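Local coordinates for protein predicted ATPase of the ABC class (PDB 5D6A) that binds the ATP analogue AMP-PNP and probably hydrolyses ATP as an ATPase of the ABC class, its wider cellular role being undefined, at residues N145-G150 with I159-F164; V480-K483 with S487-F490. All coordinates share one frame; numbering follows the deposited sequence.

Contact 1: N145-G150 with I159-F164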
loop_
_atom_site.group_PDB
_atom_site.type_symbol
_atom_site.label_atom_id
_atom_site.label_comp_id
_atom_site.label_asym_id
_atom_site.label_seq_id
_atom_site.Cartn_x
_atom_site.Cartn_y
_atom_site.Cartn_z
ATOM N N ASN A 145 -16.848 -23.314 7.089
ATOM C CA ASN A 145 -15.912 -24.056 6.260
ATOM C C ASN A 145 -16.228 -25.551 6.344
ATOM O O ASN A 145 -15.868 -26.219 7.313
ATOM C CB ASN A 145 -14.474 -23.771 6.703
ATOM C CG ASN A 145 -13.442 -24.348 5.755
ATOM O OD1 ASN A 145 -13.778 -24.986 4.759
ATOM N ND2 ASN A 145 -12.175 -24.116 6.059
ATOM N N LEU A 146 -16.909 -26.063 5.321
ATOM C CA LEU A 146 -17.310 -27.472 5.277
ATOM C C LEU A 146 -16.092 -28.402 5.184
ATOM O O LEU A 146 -15.245 -28.228 4.306
ATOM C CB LEU A 146 -18.266 -27.707 4.104
ATOM C CG LEU A 146 -19.558 -26.877 4.134
ATOM C CD1 LEU A 146 -20.371 -27.090 2.869
ATOM C CD2 LEU A 146 -20.394 -27.204 5.364
ATOM N N PRO A 147 -16.011 -29.400 6.089
ATOM C CA PRO A 147 -14.876 -30.321 6.163
ATOM C C PRO A 147 -14.901 -31.484 5.177
ATOM O O PRO A 147 -15.934 -31.786 4.578
ATOM C CB PRO A 147 -14.983 -30.864 7.586
ATOM C CG PRO A 147 -16.450 -30.910 7.834
ATOM C CD PRO A 147 -17.040 -29.737 7.091
ATOM N N ALA A 148 -13.748 -32.134 5.044
ATOM C CA ALA A 148 -13.578 -33.269 4.150
ATOM C C ALA A 148 -12.183 -33.857 4.344
ATOM O O ALA A 148 -11.290 -33.182 4.860
ATOM C CB ALA A 148 -13.772 -32.834 2.704
ATOM N N GLU A 149 -12.004 -35.111 3.931
ATOM C CA GLU A 149 -10.703 -35.782 4.041
ATOM C C GLU A 149 -9.927 -35.586 2.737
ATOM O O GLU A 149 -9.643 -36.539 2.010
ATOM C CB GLU A 149 -10.871 -37.274 4.383
ATOM C CG GLU A 149 -11.754 -38.069 3.425
ATOM C CD GLU A 149 -11.833 -39.549 3.761
ATOM O OE1 GLU A 149 -11.287 -39.961 4.806
ATOM O OE2 GLU A 149 -12.447 -40.306 2.976
ATOM N N GLY A 150 -9.579 -34.333 2.460
ATOM C CA GLY A 150 -8.882 -33.976 1.232
ATOM C C GLY A 150 -9.918 -33.514 0.227
ATOM O O GLY A 150 -9.867 -32.382 -0.260
ATOM N N ILE A 159 -22.064 -32.844 10.450
ATOM C CA ILE A 159 -23.232 -32.945 11.325
ATOM C C ILE A 159 -22.915 -32.287 12.665
ATOM O O ILE A 159 -23.688 -31.468 13.164
ATOM C CB ILE A 159 -23.641 -34.421 11.558
ATOM C CG1 ILE A 159 -24.191 -35.040 10.269
ATOM C CG2 ILE A 159 -24.716 -34.531 12.631
ATOM C CD1 ILE A 159 -24.463 -36.526 10.369
ATOM N N ASN A 160 -21.765 -32.643 13.232
ATOM C CA ASN A 160 -21.326 -32.096 14.515
ATOM C C ASN A 160 -21.270 -30.565 14.500
ATOM O O ASN A 160 -21.675 -29.909 15.458
ATOM C CB ASN A 160 -19.946 -32.663 14.877
ATOM C CG ASN A 160 -19.480 -32.241 16.258
ATOM O OD1 ASN A 160 -20.287 -32.075 17.173
ATOM N ND2 ASN A 160 -18.170 -32.091 16.422
ATOM N N ILE A 161 -20.772 -30.006 13.403
ATOM C CA ILE A 161 -20.653 -28.558 13.255
ATOM C C ILE A 161 -22.003 -27.866 13.068
ATOM O O ILE A 161 -22.347 -26.940 13.803
ATOM C CB ILE A 161 -19.782 -28.187 12.028
ATOM C CG1 ILE A 161 -18.374 -28.781 12.160
ATOM C CG2 ILE A 161 -19.712 -26.670 11.864
ATOM C CD1 ILE A 161 -17.477 -28.516 10.968
ATOM N N ILE A 162 -22.758 -28.334 12.081
ATOM C CA ILE A 162 -24.030 -27.715 11.704
ATOM C C ILE A 162 -25.236 -28.031 12.591
ATOM O O ILE A 162 -26.066 -27.152 12.827
ATOM C CB ILE A 162 -24.396 -28.105 10.253
ATOM C CG1 ILE A 162 -23.258 -27.726 9.296
ATOM C CG2 ILE A 162 -25.702 -27.440 9.828
ATOM C CD1 ILE A 162 -23.455 -28.216 7.876
ATOM N N THR A 163 -25.337 -29.271 13.072
ATOM C CA THR A 163 -26.503 -29.692 13.864
ATOM C C THR A 163 -26.298 -29.767 15.374
ATOM O O THR A 163 -27.270 -29.905 16.115
ATOM C CB THR A 163 -27.005 -31.076 13.409
ATOM O OG1 THR A 163 -26.064 -32.084 13.795
ATOM C CG2 THR A 163 -27.212 -31.105 11.899
ATOM N N PHE A 164 -25.051 -29.694 15.832
ATOM C CA PHE A 164 -24.776 -29.774 17.268
ATOM C C PHE A 164 -24.169 -28.478 17.816
ATOM O O PHE A 164 -24.714 -27.887 18.749
ATOM C CB PHE A 164 -23.880 -30.982 17.570
ATOM C CG PHE A 164 -23.591 -31.172 19.031
ATOM C CD1 PHE A 164 -24.517 -31.793 19.857
ATOM C CD2 PHE A 164 -22.392 -30.743 19.580
ATOM C CE1 PHE A 164 -24.258 -31.972 21.204
ATOM C CE2 PHE A 164 -22.126 -30.919 20.926
ATOM C CZ PHE A 164 -23.061 -31.534 21.738
#
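Ile161 and Ile162 each carry CG1 opposite the carbonyl carbon (chi1 -59° and -56°), and with CD1 extended beyond it both side chains stretch from helix 155-172 toward the chain at Leu146 and Pro147. Two apolar touches result. The CD1 methyl of Ile161 points end-on at the proline ring, 4.1 Å from Pro147 CG and equally far from CD, so the methyl sits against the ring bond between them. Beside this pair, Leu146 and Ile162 cross obliquely, with CD2 of the leucine 4.1 Å from CD1 of the isoleucine. No hydrogen bond links the two segments; methyl groups of Leu146, Ile161 and Ile162 and the ring methylenes of Pro147 bridge the gap. Backbone polar atoms of Leu146 and Pro147 have partners outside the helix: Gln63 accepts from Leu146 N, while the hydroxyls of Tyr40 and Tyr43 bond to the carbonyls of Leu146 and Pro147. The whole is a strand-to-helix connection folded back on itself: after strand 137-144 the chain passes Leu146 and Pro147, turns through a short, weakly paired hairpin (148-149 with 152-153) and enters helix 155-172, whose Ile161 and Ile162 pack back on the residues ahead of the hairpin.

Contact 2: V480-K483 with S487-F490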
loop_
_atom_site.group_PDB
_atom_site.type_symbol
_atom_site.label_atom_id
_atom_site.label_comp_id
_atom_site.label_asym_id
_atom_site.label_seq_id
_atom_site.Cartn_x
_atom_site.Cartn_y
_atom_site.Cartn_z
ATOM N N VAL A 480 -17.584 -9.143 -8.343
ATOM C CA VAL A 480 -17.599 -8.031 -7.381
ATOM C C VAL A 480 -17.014 -8.473 -6.044
ATOM O O VAL A 480 -17.668 -9.184 -5.284
ATOM C CB VAL A 480 -19.026 -7.496 -7.124
ATOM C CG1 VAL A 480 -18.985 -6.344 -6.123
ATOM C CG2 VAL A 480 -19.683 -7.048 -8.421
ATOM N N SER A 481 -15.787 -8.043 -5.756
ATOM C CA SER A 481 -15.115 -8.409 -4.508
ATOM C C SER A 481 -13.963 -7.485 -4.165
ATOM O O SER A 481 -13.396 -6.820 -5.029
ATOM C CB SER A 481 -14.559 -9.823 -4.595
ATOM O OG SER A 481 -15.576 -10.769 -4.866
ATOM N N ALA A 482 -13.601 -7.489 -2.890
ATOM C CA ALA A 482 -12.516 -6.671 -2.392
ATOM C C ALA A 482 -11.371 -7.542 -1.899
ATOM O O ALA A 482 -11.596 -8.620 -1.342
ATOM C CB ALA A 482 -13.016 -5.794 -1.258
ATOM N N LYS A 483 -10.145 -7.076 -2.131
ATOM C CA LYS A 483 -8.942 -7.744 -1.645
ATOM C C LYS A 483 -8.389 -6.854 -0.551
ATOM O O LYS A 483 -7.519 -6.014 -0.792
ATOM C CB LYS A 483 -7.908 -7.950 -2.753
ATOM C CG LYS A 483 -8.320 -8.968 -3.802
ATOM C CD LYS A 483 -7.189 -9.240 -4.782
ATOM C CE LYS A 483 -7.572 -10.317 -5.786
ATOM N NZ LYS A 483 -6.462 -10.627 -6.732
ATOM N N SER A 487 -7.746 -2.750 -2.259
ATOM C CA SER A 487 -8.251 -2.984 -3.614
ATOM C C SER A 487 -9.719 -3.383 -3.698
ATOM O O SER A 487 -10.259 -4.010 -2.793
ATOM C CB SER A 487 -7.399 -4.061 -4.294
ATOM O OG SER A 487 -7.861 -4.333 -5.607
ATOM N N LEU A 488 -10.346 -3.003 -4.808
ATOM C CA LEU A 488 -11.743 -3.325 -5.089
ATOM C C LEU A 488 -11.875 -3.767 -6.538
ATOM O O LEU A 488 -11.551 -3.012 -7.455
ATOM C CB LEU A 488 -12.652 -2.120 -4.852
ATOM C CG LEU A 488 -14.105 -2.297 -5.324
ATOM C CD1 LEU A 488 -14.766 -3.511 -4.682
ATOM C CD2 LEU A 488 -14.906 -1.034 -5.054
ATOM N N ARG A 489 -12.357 -4.989 -6.738
ATOM C CA ARG A 489 -12.534 -5.526 -8.075
ATOM C C ARG A 489 -13.993 -5.429 -8.522
ATOM O O ARG A 489 -14.900 -5.895 -7.832
ATOM C CB ARG A 489 -12.064 -6.974 -8.144
ATOM C CG ARG A 489 -12.184 -7.559 -9.540
ATOM C CD ARG A 489 -11.631 -8.964 -9.628
ATOM N NE ARG A 489 -11.814 -9.513 -10.966
ATOM C CZ ARG A 489 -11.347 -10.690 -11.366
ATOM N NH1 ARG A 489 -10.647 -11.455 -10.534
ATOM N NH2 ARG A 489 -11.575 -11.099 -12.608
ATOM N N PHE A 490 -14.194 -4.817 -9.685
ATOM C CA PHE A 490 -15.511 -4.651 -10.269
ATOM C C PHE A 490 -15.366 -5.118 -11.713
ATOM O O PHE A 490 -14.955 -4.360 -12.592
ATOM C CB PHE A 490 -15.944 -3.188 -10.166
ATOM C CG PHE A 490 -17.388 -2.953 -10.501
ATOM C CD1 PHE A 490 -18.384 -3.279 -9.588
ATOM C CD2 PHE A 490 -17.753 -2.366 -11.704
ATOM C CE1 PHE A 490 -19.719 -3.053 -9.883
ATOM C CE2 PHE A 490 -19.086 -2.135 -12.002
ATOM C CZ PHE A 490 -20.070 -2.479 -11.090
#
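Val480 and Phe490 form one cross-strand pair of an antiparallel beta hairpin, whose strands 480-483 and 487-490 run at 163° to each other; strand 493-496 extends it to a three-stranded meander. On the face shared with Ala482 and Leu488, the side chains of Val480 and Phe490 lie side by side and point the same way, Val480 CG2 standing 4.2 Å from Phe490 CD1 and approaching the ring obliquely. CG2 takes the place beside the valine's own N, while the phenylalanine has CG anti to its N (chi1 -169°). This carries the ring toward Leu469, Ile472 and Leu473 of helix 468-475, and it also meets Trp516 edge-to-face. Leu488 likewise has CG anti to N, and its second torsion (chi2 57°) brings CD1 back over the neighbouring strand, 3.6 Å from Ser481 O and within loose reach of Ala482 CB. Val509 of helix 506-519 touches both Ala482 and Leu488, so this face is the apolar, helix-covered one.

The other face carries Ser481, Lys483, Ser487 and Arg489, with Phe494 of strand 493-496 against Ser487 and Arg489. Ser481 turns its hydroxyl back to its own strand, where OG donates to Val480 O from above the carbonyl plane. Arg489 extends from CG to NE, and NE bonds to Gly491 O; its guanidinium and the amine of Lys483 come near each other without contact, a like-charge approach that would probably be mildly unfavourable. Lys483 and Ser487 form the pair nearest the turn, where Lys483 N reaches Ser487 O from well above the carbonyl plane. At the hydrogen-bonded pair of Ser481 with Arg489, the exchange is reciprocal: Ser481 N donates to Arg489 O at 3.1 Å, and Arg489 N returns a bond of 2.7 Å to Ser481 O, running nearly along the C=O axis.

In the fold
Contact 1 closes long before contact 2 opens, and the two share no helix, strand or sheet: their centres lie 29 Å apart and their nearest atoms about 17 Å. Contact 1 belongs to the N-terminal region, where it packs helix 155-172 on the connection that precedes it, its centre about 35 Å from the centre of the chain. Contact 2 pairs the first two strands of the three-stranded antiparallel sheet in the MRB1590-type C-terminal domain, about 16 Å from that centre. Between them in sequence comes the P-loop domain, which supplies the AMP-PNP pocket. In this modular ATPase each contact joins elements close in sequence within its own region, contact 1 by side-chain packing and contact 2 chiefly by backbone pairing.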